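Local coordinates for sterol regulatory element-binding protein cleavage-activating protein (Schizosaccharomyces pombe, PDB 4YHC), which serves as an escort protein required for sre1 processing at low sterol and low oxygen levels, and is represented here by its WD40 domain, at residues V123-P127 against A186-A190; G147-S153 against L165-L171; L171-K177 against A190-S195. The protein carries 9 engineered substitutions. All coordinates share one frame. Residues are numbered along the deposited sequence.

How the contacts relate
The chain first reaches V123-P127, on the first strand of one WD40 propeller blade. Contact 2 opens and closes next: G147-S153 pairs with L165-L171 as the last two strands of that blade, within the span that contact 1 later completes. L171 ends contact 2 and begins contact 3, so the chain passes straight into the following blade. There L171-K177 pairs with A190-S195. Contact 1 closes at A186-A190 before contact 3 closes at S195, so these two cross, and they share A190. Contacts 2 and 3 touch where G147 CA lies 3.7 Å from I175 CD1. Contacts 2 and 3 are hairpins within their blades; contact 1 packs one blade face on the next.

Contact 1: residues V123-P127 against A186-A190; sequences VFWMP and ANRIA
Two strands of successive WD40 propeller blades pack here mainly through side chains, with no backbone-to-backbone hydrogen bond. Both are extended. Their short axes come within 8.5 Å and run nearly antiparallel, at 156°. M126 lies opposite N187 (CA-CA 7.0 Å) and F124 opposite I189 (9.2 Å). N187 points its CB toward the other strand with chi1 m. Its ND2 donates a hydrogen bond to P127 O at 2.9 Å, and its CB lies 3.7 Å from M126 CE. R188 points away, where its guanidinium salt-bridges D234, but its carbonyl O sits 3.3 Å from M126 CE. M126 is m, t, p, which sends its thioether across the gap. I189 starts sideways; with both chi angles m, its CD1 reaches M126 SD at 3.4 Å and F124 CD2 at 3.9 Å. This apolar layer with one polar link is plain packing between blades. F124 and M126 also rest on strand 175-182, the first strand of the second blade, while F124 and N187 touch strand 136-144 of the first.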
loop_
_atom_site.group_PDB
_atom_site.type_symbol
_atom_site.label_atom_id
_atom_site.label_comp_id
_atom_site.label_asym_id
_atom_site.label_seq_id
_atom_site.Cartn_x
_atom_site.Cartn_y
_atom_site.Cartn_z
ATOM N N VAL A 123 2.734 -9.315 -8.759
ATOM C CA VAL A 123 2.638 -8.668 -10.059
ATOM C C VAL A 123 2.529 -7.166 -9.981
ATOM O O VAL A 123 1.824 -6.701 -9.147
ATOM C CB VAL A 123 1.392 -9.177 -10.800
ATOM C CG1 VAL A 123 1.286 -8.452 -12.134
ATOM C CG2 VAL A 123 1.484 -10.672 -11.030
ATOM N N PHE A 124 3.210 -6.414 -10.845
ATOM C CA PHE A 124 3.239 -4.950 -10.775
ATOM C C PHE A 124 3.141 -4.447 -12.166
ATOM O O PHE A 124 3.790 -4.986 -13.024
ATOM C CB PHE A 124 4.641 -4.384 -10.384
ATOM C CG PHE A 124 5.293 -5.090 -9.299
ATOM C CD1 PHE A 124 4.797 -5.015 -8.055
ATOM C CD2 PHE A 124 6.450 -5.804 -9.533
ATOM C CE1 PHE A 124 5.409 -5.652 -7.023
ATOM C CE2 PHE A 124 7.066 -6.468 -8.520
ATOM C CZ PHE A 124 6.539 -6.401 -7.256
ATOM N N TRP A 125 2.376 -3.393 -12.368
ATOM C CA TRP A 125 2.372 -2.614 -13.604
ATOM C C TRP A 125 3.330 -1.426 -13.511
ATOM O O TRP A 125 3.330 -0.692 -12.504
ATOM C CB TRP A 125 0.996 -2.013 -13.791
ATOM C CG TRP A 125 -0.128 -2.983 -14.105
ATOM C CD1 TRP A 125 -0.619 -3.931 -13.296
ATOM C CD2 TRP A 125 -0.926 -2.995 -15.262
ATOM N NE1 TRP A 125 -1.689 -4.524 -13.861
ATOM C CE2 TRP A 125 -1.905 -3.960 -15.080
ATOM C CE3 TRP A 125 -0.944 -2.231 -16.425
ATOM C CZ2 TRP A 125 -2.890 -4.259 -16.063
ATOM C CZ3 TRP A 125 -1.946 -2.475 -17.384
ATOM C CH2 TRP A 125 -2.877 -3.498 -17.214
ATOM N N MET A 126 4.107 -1.189 -14.553
ATOM C CA MET A 126 4.918 0.004 -14.563
ATOM C C MET A 126 4.738 0.743 -15.898
ATOM O O MET A 126 4.661 0.122 -16.931
ATOM C CB MET A 126 6.371 -0.336 -14.333
ATOM C CG MET A 126 6.575 -1.185 -13.030
ATOM S SD MET A 126 8.298 -1.531 -12.744
ATOM C CE MET A 126 8.666 -0.101 -11.794
ATOM N N PRO A 127 4.710 2.059 -15.859
ATOM C CA PRO A 127 4.480 2.823 -17.094
ATOM C C PRO A 127 5.637 2.606 -18.036
ATOM O O PRO A 127 6.748 2.578 -17.581
ATOM C CB PRO A 127 4.419 4.293 -16.627
ATOM C CG PRO A 127 5.064 4.324 -15.261
ATOM C CD PRO A 127 4.967 2.914 -14.680
ATOM N N ALA A 186 13.877 6.333 -13.069
ATOM C CA ALA A 186 13.825 4.993 -13.685
ATOM C C ALA A 186 12.726 4.116 -13.109
ATOM O O ALA A 186 12.205 4.387 -12.007
ATOM C CB ALA A 186 15.151 4.302 -13.520
ATOM N N ASN A 187 12.326 3.097 -13.873
ATOM C CA ASN A 187 11.554 1.994 -13.344
ATOM C C ASN A 187 12.474 1.021 -12.684
ATOM O O ASN A 187 13.502 0.708 -13.222
ATOM C CB ASN A 187 10.780 1.312 -14.437
ATOM C CG ASN A 187 9.664 2.177 -14.965
ATOM O OD1 ASN A 187 9.265 3.159 -14.318
ATOM N ND2 ASN A 187 9.044 1.729 -16.073
ATOM N N ARG A 188 12.134 0.608 -11.472
ATOM C CA ARG A 188 12.995 -0.266 -10.690
ATOM C C ARG A 188 12.202 -1.368 -10.065
ATOM O O ARG A 188 11.038 -1.185 -9.738
ATOM C CB ARG A 188 13.676 0.527 -9.609
ATOM C CG ARG A 188 14.413 1.750 -10.040
ATOM C CD ARG A 188 15.279 2.279 -8.902
ATOM N NE ARG A 188 15.594 3.715 -9.012
ATOM C CZ ARG A 188 16.611 4.240 -9.723
ATOM N NH1 ARG A 188 16.794 5.552 -9.797
ATOM N NH2 ARG A 188 17.409 3.467 -10.405
ATOM N N ILE A 189 12.789 -2.559 -9.984
ATOM C CA ILE A 189 12.209 -3.666 -9.230
ATOM C C ILE A 189 13.207 -4.105 -8.186
ATOM O O ILE A 189 14.359 -4.484 -8.534
ATOM C CB ILE A 189 11.922 -4.872 -10.126
ATOM C CG1 ILE A 189 11.085 -4.458 -11.317
ATOM C CG2 ILE A 189 11.229 -5.961 -9.354
ATOM C CD1 ILE A 189 9.639 -4.149 -10.970
ATOM N N ALA A 190 12.777 -4.123 -6.929
ATOM C CA ALA A 190 13.686 -4.411 -5.804
ATOM C C ALA A 190 13.210 -5.677 -5.136
ATOM O O ALA A 190 12.005 -5.822 -4.914
ATOM C CB ALA A 190 13.679 -3.257 -4.807
#

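Contact 2: residues G147-S153 against L165-L171; sequences GEIQVFS and LVEKFQL
This is a beta hairpin contact between the last two strands of a propeller blade, on its outer side. Strands 148-153 and 165-170 are extended and antiparallel, with short axes 4.5 Å apart at 157°. I149 and F169 form a hydrogen-bonded pair: I149 N to F169 O is 2.9 Å, and F169 N to I149 O is 2.7 Å. E148 with Q170 and Q150 with K168 are non-hydrogen-bonded pairs. V151 N donates to E167 O at 3.0 Å. At the open end of the hairpin, L171 N donates to G147 O at 2.7 Å. G147 has phi/psi 109/0, a conformation that suits glycine.

The register slips by one at a classic beta bulge. V166 and E167 both face V151, and V151 O accepts from V166 N at 2.8 Å and from E167 N at 3.2 Å. V166 has psi -32°, which breaks the extended run. F152 then pairs with L165. In WD40 propellers such a strand pair forms the outer part of each four-stranded blade.

One face carries I149, V151, E167 and F169. I149 CG2 is 4.1 Å from F169 CD2, and V151 CG1 is 4.2 Å from F169 CE2. On this face F169 stacks on Y201 and I149 touches the engineered S191, both from the next blade. The other face carries E148, Q150, F152, L165, K168 and Q170. L165 CD2 makes a CH-pi contact over the F152 ring, 4.1 Å from its centroid. K168 is t at all four chi angles, and its NZ lies 3.8 Å from E148 OE2, a long salt bridge.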
loop_
_atom_site.group_PDB
_atom_site.type_symbol
_atom_site.label_atom_id
_atom_site.label_comp_id
_atom_site.label_asym_id
_atom_site.label_seq_id
_atom_site.Cartn_x
_atom_site.Cartn_y
_atom_site.Cartn_z
ATOM N N GLY A 147 12.551 -16.830 -7.376
ATOM C CA GLY A 147 13.684 -16.014 -7.760
ATOM C C GLY A 147 13.658 -15.627 -9.211
ATOM O O GLY A 147 14.515 -14.906 -9.665
ATOM N N GLU A 148 12.632 -16.070 -9.910
ATOM C CA GLU A 148 12.378 -15.742 -11.315
ATOM C C GLU A 148 11.615 -14.412 -11.443
ATOM O O GLU A 148 10.643 -14.199 -10.740
ATOM C CB GLU A 148 11.529 -16.881 -11.869
ATOM C CG GLU A 148 11.797 -17.310 -13.272
ATOM C CD GLU A 148 11.816 -18.828 -13.407
ATOM O OE1 GLU A 148 11.599 -19.524 -12.377
ATOM O OE2 GLU A 148 12.065 -19.322 -14.545
ATOM N N ILE A 149 12.075 -13.518 -12.310
ATOM C CA ILE A 149 11.370 -12.302 -12.623
ATOM C C ILE A 149 11.188 -12.214 -14.120
ATOM O O ILE A 149 12.189 -12.153 -14.868
ATOM C CB ILE A 149 12.170 -11.067 -12.206
ATOM C CG1 ILE A 149 12.399 -11.076 -10.718
ATOM C CG2 ILE A 149 11.443 -9.796 -12.598
ATOM C CD1 ILE A 149 13.398 -10.045 -10.296
ATOM N N GLN A 150 9.921 -12.107 -14.541
ATOM C CA GLN A 150 9.542 -11.937 -15.938
ATOM C C GLN A 150 8.979 -10.564 -16.195
ATOM O O GLN A 150 8.151 -10.019 -15.415
ATOM C CB GLN A 150 8.509 -12.979 -16.357
ATOM C CG GLN A 150 8.910 -14.400 -16.008
ATOM C CD GLN A 150 7.879 -15.423 -16.373
ATOM O OE1 GLN A 150 7.256 -15.335 -17.414
ATOM N NE2 GLN A 150 7.705 -16.426 -15.518
ATOM N N VAL A 151 9.392 -9.979 -17.307
ATOM C CA VAL A 151 8.815 -8.691 -17.697
ATOM C C VAL A 151 8.245 -8.676 -19.084
ATOM O O VAL A 151 8.886 -9.081 -20.041
ATOM C CB VAL A 151 9.707 -7.467 -17.387
ATOM C CG1 VAL A 151 11.033 -7.854 -16.764
ATOM C CG2 VAL A 151 9.793 -6.497 -18.530
ATOM N N PHE A 152 6.968 -8.294 -19.122
ATOM C CA PHE A 152 6.151 -8.340 -20.297
ATOM C C PHE A 152 5.926 -6.943 -20.768
ATOM O O PHE A 152 5.736 -6.029 -19.986
ATOM C CB PHE A 152 4.825 -8.950 -20.012
ATOM C CG PHE A 152 4.870 -10.415 -19.677
ATOM C CD1 PHE A 152 4.984 -10.840 -18.386
ATOM C CD2 PHE A 152 4.672 -11.375 -20.668
ATOM C CE1 PHE A 152 4.989 -12.185 -18.062
ATOM C CE2 PHE A 152 4.638 -12.713 -20.353
ATOM C CZ PHE A 152 4.794 -13.129 -19.053
ATOM N N SER A 153 5.993 -6.754 -22.074
ATOM C CA SER A 153 5.608 -5.467 -22.652
ATOM C C SER A 153 4.165 -5.608 -23.073
ATOM O O SER A 153 3.787 -6.565 -23.772
ATOM C CB SER A 153 6.467 -5.097 -23.871
ATOM O OG SER A 153 5.982 -3.887 -24.406
ATOM N N LEU A 165 6.658 -11.298 -23.722
ATOM C CA LEU A 165 7.721 -11.530 -22.734
ATOM C C LEU A 165 8.981 -10.932 -23.253
ATOM O O LEU A 165 9.450 -11.346 -24.283
ATOM C CB LEU A 165 7.903 -13.030 -22.545
ATOM C CG LEU A 165 8.694 -13.581 -21.338
ATOM C CD1 LEU A 165 10.071 -14.111 -21.701
ATOM C CD2 LEU A 165 8.800 -12.595 -20.178
ATOM N N VAL A 166 9.495 -9.888 -22.627
ATOM C CA VAL A 166 10.660 -9.209 -23.179
ATOM C C VAL A 166 11.920 -9.522 -22.369
ATOM O O VAL A 166 12.986 -9.580 -22.923
ATOM C CB VAL A 166 10.490 -7.674 -23.364
ATOM C CG1 VAL A 166 9.666 -7.343 -24.595
ATOM C CG2 VAL A 166 9.899 -7.010 -22.158
ATOM N N GLU A 167 11.814 -9.746 -21.065
ATOM C CA GLU A 167 13.000 -9.978 -20.253
ATOM C C GLU A 167 12.669 -11.049 -19.291
ATOM O O GLU A 167 11.492 -11.258 -18.973
ATOM C CB GLU A 167 13.357 -8.759 -19.464
ATOM C CG GLU A 167 13.853 -7.595 -20.261
ATOM C CD GLU A 167 15.301 -7.733 -20.675
ATOM O OE1 GLU A 167 15.894 -8.828 -20.567
ATOM O OE2 GLU A 167 15.833 -6.721 -21.123
ATOM N N LYS A 168 13.703 -11.734 -18.820
ATOM C CA LYS A 168 13.543 -12.733 -17.800
ATOM C C LYS A 168 14.778 -12.762 -16.966
ATOM O O LYS A 168 15.857 -12.805 -17.510
ATOM C CB LYS A 168 13.369 -14.065 -18.443
ATOM C CG LYS A 168 13.036 -15.158 -17.461
ATOM C CD LYS A 168 12.314 -16.272 -18.185
ATOM C CE LYS A 168 11.738 -17.287 -17.221
ATOM N NZ LYS A 168 11.039 -18.329 -18.028
ATOM N N PHE A 169 14.657 -12.741 -15.653
ATOM C CA PHE A 169 15.847 -12.756 -14.822
ATOM C C PHE A 169 15.694 -13.845 -13.804
ATOM O O PHE A 169 14.590 -14.295 -13.501
ATOM C CB PHE A 169 16.043 -11.447 -14.088
ATOM C CG PHE A 169 15.885 -10.207 -14.941
ATOM C CD1 PHE A 169 16.603 -10.041 -16.109
ATOM C CD2 PHE A 169 15.054 -9.164 -14.524
ATOM C CE1 PHE A 169 16.450 -8.887 -16.875
ATOM C CE2 PHE A 169 14.916 -8.006 -15.286
ATOM C CZ PHE A 169 15.624 -7.874 -16.460
ATOM N N GLN A 170 16.819 -14.251 -13.240
ATOM C CA GLN A 170 16.824 -15.276 -12.250
ATOM C C GLN A 170 17.748 -14.814 -11.143
ATOM O O GLN A 170 18.882 -14.431 -11.380
ATOM C CB GLN A 170 17.318 -16.591 -12.853
ATOM C CG GLN A 170 17.465 -17.697 -11.806
ATOM C CD GLN A 170 16.135 -18.018 -11.141
ATOM O OE1 GLN A 170 15.094 -18.034 -11.807
ATOM N NE2 GLN A 170 16.152 -18.261 -9.831
ATOM N N LEU A 171 17.242 -14.852 -9.928
ATOM C CA LEU A 171 18.025 -14.518 -8.772
ATOM C C LEU A 171 18.595 -15.813 -8.183
ATOM O O LEU A 171 18.001 -16.867 -8.302
ATOM C CB LEU A 171 17.147 -13.802 -7.735
ATOM C CG LEU A 171 17.140 -12.274 -7.787
ATOM C CD1 LEU A 171 16.938 -11.688 -9.175
ATOM C CD2 LEU A 171 16.083 -11.748 -6.830
#

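Contact 3: residues L171-K177 against A190-S195; sequences LSSPIIK and ASLTES. Engineered in segment 190-195: S191 (natural residue Cys).
L192, E194 and I176 lose the most surface in this beta hairpin, which joins the first two strands of a WD40 propeller blade. The strands are antiparallel. K177 and L192 are a hydrogen-bonded pair (CA-CA 5.3 Å), and I175 and T193 a non-hydrogen-bonded pair (4.3 Å). Between them the register shifts by one.

L192 is the hub of that shift. I176 and K177 both face it, which makes a classic beta bulge. L192 O accepts from I176 N at 2.8 Å and, weakly, from K177 N at 3.4 Å. L192 N donates to K177 O at 2.9 Å. The side chain of L192 is t, p and lies on the same sheet face as K177. It also touches I227 of strand 226-230, in the next blade. K177 NZ leads away to a salt bridge with D226 on that strand.

I176, the first bulge residue, has phi/psi -75/-36, off the extended region. Its chi1 is m and chi2 t. I176 CD1 packs on L192 CG at 4.2 Å, and I176 CG1 lies 4.0 Å from E194 CG.

E194 follows the strand at the turn, with phi/psi -52/-23. Its backbone N donates to P174 O at 2.9 Å. Its side chain is poorly ordered. One residue on, S195 N makes a weak hydrogen bond to S173 OG at 3.4 Å.

L171, in the loop before strand 175-182, packs from the side of the first segment. The engineered S191 (natural Cys) has its CB 3.8 Å from L171 CD2, which also lies 3.6 Å from T193 CG2.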
loop_
_atom_site.group_PDB
_atom_site.type_symbol
_atom_site.label_atom_id
_atom_site.label_comp_id
_atom_site.label_asym_id
_atom_site.label_seq_id
_atom_site.Cartn_x
_atom_site.Cartn_y
_atom_site.Cartn_z
ATOM N N LEU A 171 17.242 -14.852 -9.928
ATOM C CA LEU A 171 18.025 -14.518 -8.772
ATOM C C LEU A 171 18.595 -15.813 -8.183
ATOM O O LEU A 171 18.001 -16.867 -8.302
ATOM C CB LEU A 171 17.147 -13.802 -7.735
ATOM C CG LEU A 171 17.140 -12.274 -7.787
ATOM C CD1 LEU A 171 16.938 -11.688 -9.175
ATOM C CD2 LEU A 171 16.083 -11.748 -6.830
ATOM N N SER A 172 19.692 -15.673 -7.467
ATOM C CA SER A 172 20.420 -16.779 -6.875
ATOM C C SER A 172 19.800 -17.285 -5.591
ATOM O O SER A 172 20.290 -18.261 -5.035
ATOM C CB SER A 172 21.828 -16.301 -6.525
ATOM O OG SER A 172 22.385 -15.609 -7.633
ATOM N N SER A 173 18.756 -16.629 -5.094
ATOM C CA SER A 173 18.075 -17.106 -3.903
ATOM C C SER A 173 16.532 -16.919 -3.974
ATOM O O SER A 173 16.024 -16.169 -4.799
ATOM C CB SER A 173 18.695 -16.373 -2.712
ATOM O OG SER A 173 18.044 -16.683 -1.491
ATOM N N PRO A 174 15.777 -17.601 -3.105
ATOM C CA PRO A 174 14.346 -17.318 -3.105
ATOM C C PRO A 174 14.004 -15.906 -2.578
ATOM O O PRO A 174 14.673 -15.371 -1.707
ATOM C CB PRO A 174 13.754 -18.395 -2.166
ATOM C CG PRO A 174 14.861 -19.385 -1.913
ATOM C CD PRO A 174 16.128 -18.569 -2.050
ATOM N N ILE A 175 12.941 -15.343 -3.137
ATOM C CA ILE A 175 12.545 -13.978 -2.881
ATOM C C ILE A 175 11.570 -13.929 -1.740
ATOM O O ILE A 175 10.509 -14.458 -1.824
ATOM C CB ILE A 175 11.981 -13.358 -4.171
ATOM C CG1 ILE A 175 13.151 -13.158 -5.106
ATOM C CG2 ILE A 175 11.270 -12.013 -3.927
ATOM C CD1 ILE A 175 12.803 -12.660 -6.486
ATOM N N ILE A 176 11.933 -13.256 -0.671
ATOM C CA ILE A 176 11.019 -13.008 0.465
ATOM C C ILE A 176 9.977 -11.903 0.121
ATOM O O ILE A 176 8.836 -11.968 0.533
ATOM C CB ILE A 176 11.843 -12.537 1.697
ATOM C CG1 ILE A 176 12.887 -13.586 2.112
ATOM C CG2 ILE A 176 10.956 -12.264 2.897
ATOM C CD1 ILE A 176 13.828 -13.072 3.189
ATOM N N LYS A 177 10.378 -10.888 -0.638
ATOM C CA LYS A 177 9.558 -9.688 -0.805
ATOM C C LYS A 177 10.068 -8.924 -2.015
ATOM O O LYS A 177 11.275 -8.727 -2.147
ATOM C CB LYS A 177 9.713 -8.836 0.456
ATOM C CG LYS A 177 9.174 -7.429 0.402
ATOM C CD LYS A 177 7.671 -7.433 0.345
ATOM C CE LYS A 177 7.112 -6.034 0.504
ATOM N NZ LYS A 177 6.635 -5.850 1.873
ATOM N N ALA A 190 12.777 -4.123 -6.929
ATOM C CA ALA A 190 13.686 -4.411 -5.804
ATOM C C ALA A 190 13.210 -5.677 -5.136
ATOM O O ALA A 190 12.005 -5.822 -4.914
ATOM C CB ALA A 190 13.679 -3.257 -4.807
ATOM N N SER A 191 14.151 -6.580 -4.801
ATOM C CA SER A 191 13.830 -7.873 -4.219
ATOM C C SER A 191 14.724 -8.207 -3.020
ATOM O O SER A 191 15.920 -8.107 -3.059
ATOM C CB SER A 191 13.912 -8.980 -5.285
ATOM O OG SER A 191 13.262 -8.598 -6.489
ATOM N N LEU A 192 14.114 -8.569 -1.932
ATOM C CA LEU A 192 14.841 -8.996 -0.748
ATOM C C LEU A 192 14.840 -10.496 -0.833
ATOM O O LEU A 192 13.757 -11.110 -0.940
ATOM C CB LEU A 192 14.133 -8.539 0.533
ATOM C CG LEU A 192 14.678 -9.135 1.867
ATOM C CD1 LEU A 192 16.128 -8.738 2.026
ATOM C CD2 LEU A 192 13.860 -8.591 3.011
ATOM N N THR A 193 16.036 -11.098 -0.885
ATOM C CA THR A 193 16.135 -12.576 -0.965
ATOM C C THR A 193 16.529 -13.183 0.376
ATOM O O THR A 193 16.995 -12.477 1.259
ATOM C CB THR A 193 17.182 -13.027 -1.985
ATOM O OG1 THR A 193 18.395 -12.391 -1.672
ATOM C CG2 THR A 193 16.823 -12.592 -3.376
ATOM N N GLU A 194 16.288 -14.479 0.513
ATOM C CA GLU A 194 16.706 -15.258 1.714
ATOM C C GLU A 194 18.177 -15.131 2.103
ATOM O O GLU A 194 18.516 -15.323 3.252
ATOM C CB GLU A 194 16.357 -16.721 1.573
ATOM C CG GLU A 194 14.858 -16.989 1.556
ATOM C CD GLU A 194 14.522 -18.475 1.455
ATOM O OE1 GLU A 194 15.447 -19.320 1.565
ATOM O OE2 GLU A 194 13.323 -18.807 1.264
ATOM N N SER A 195 19.023 -14.777 1.145
ATOM C CA SER A 195 20.417 -14.439 1.382
ATOM C C SER A 195 20.634 -13.204 2.190
ATOM O O SER A 195 21.769 -12.931 2.560
ATOM C CB SER A 195 21.102 -14.153 0.044
ATOM O OG SER A 195 20.457 -14.861 -0.990
#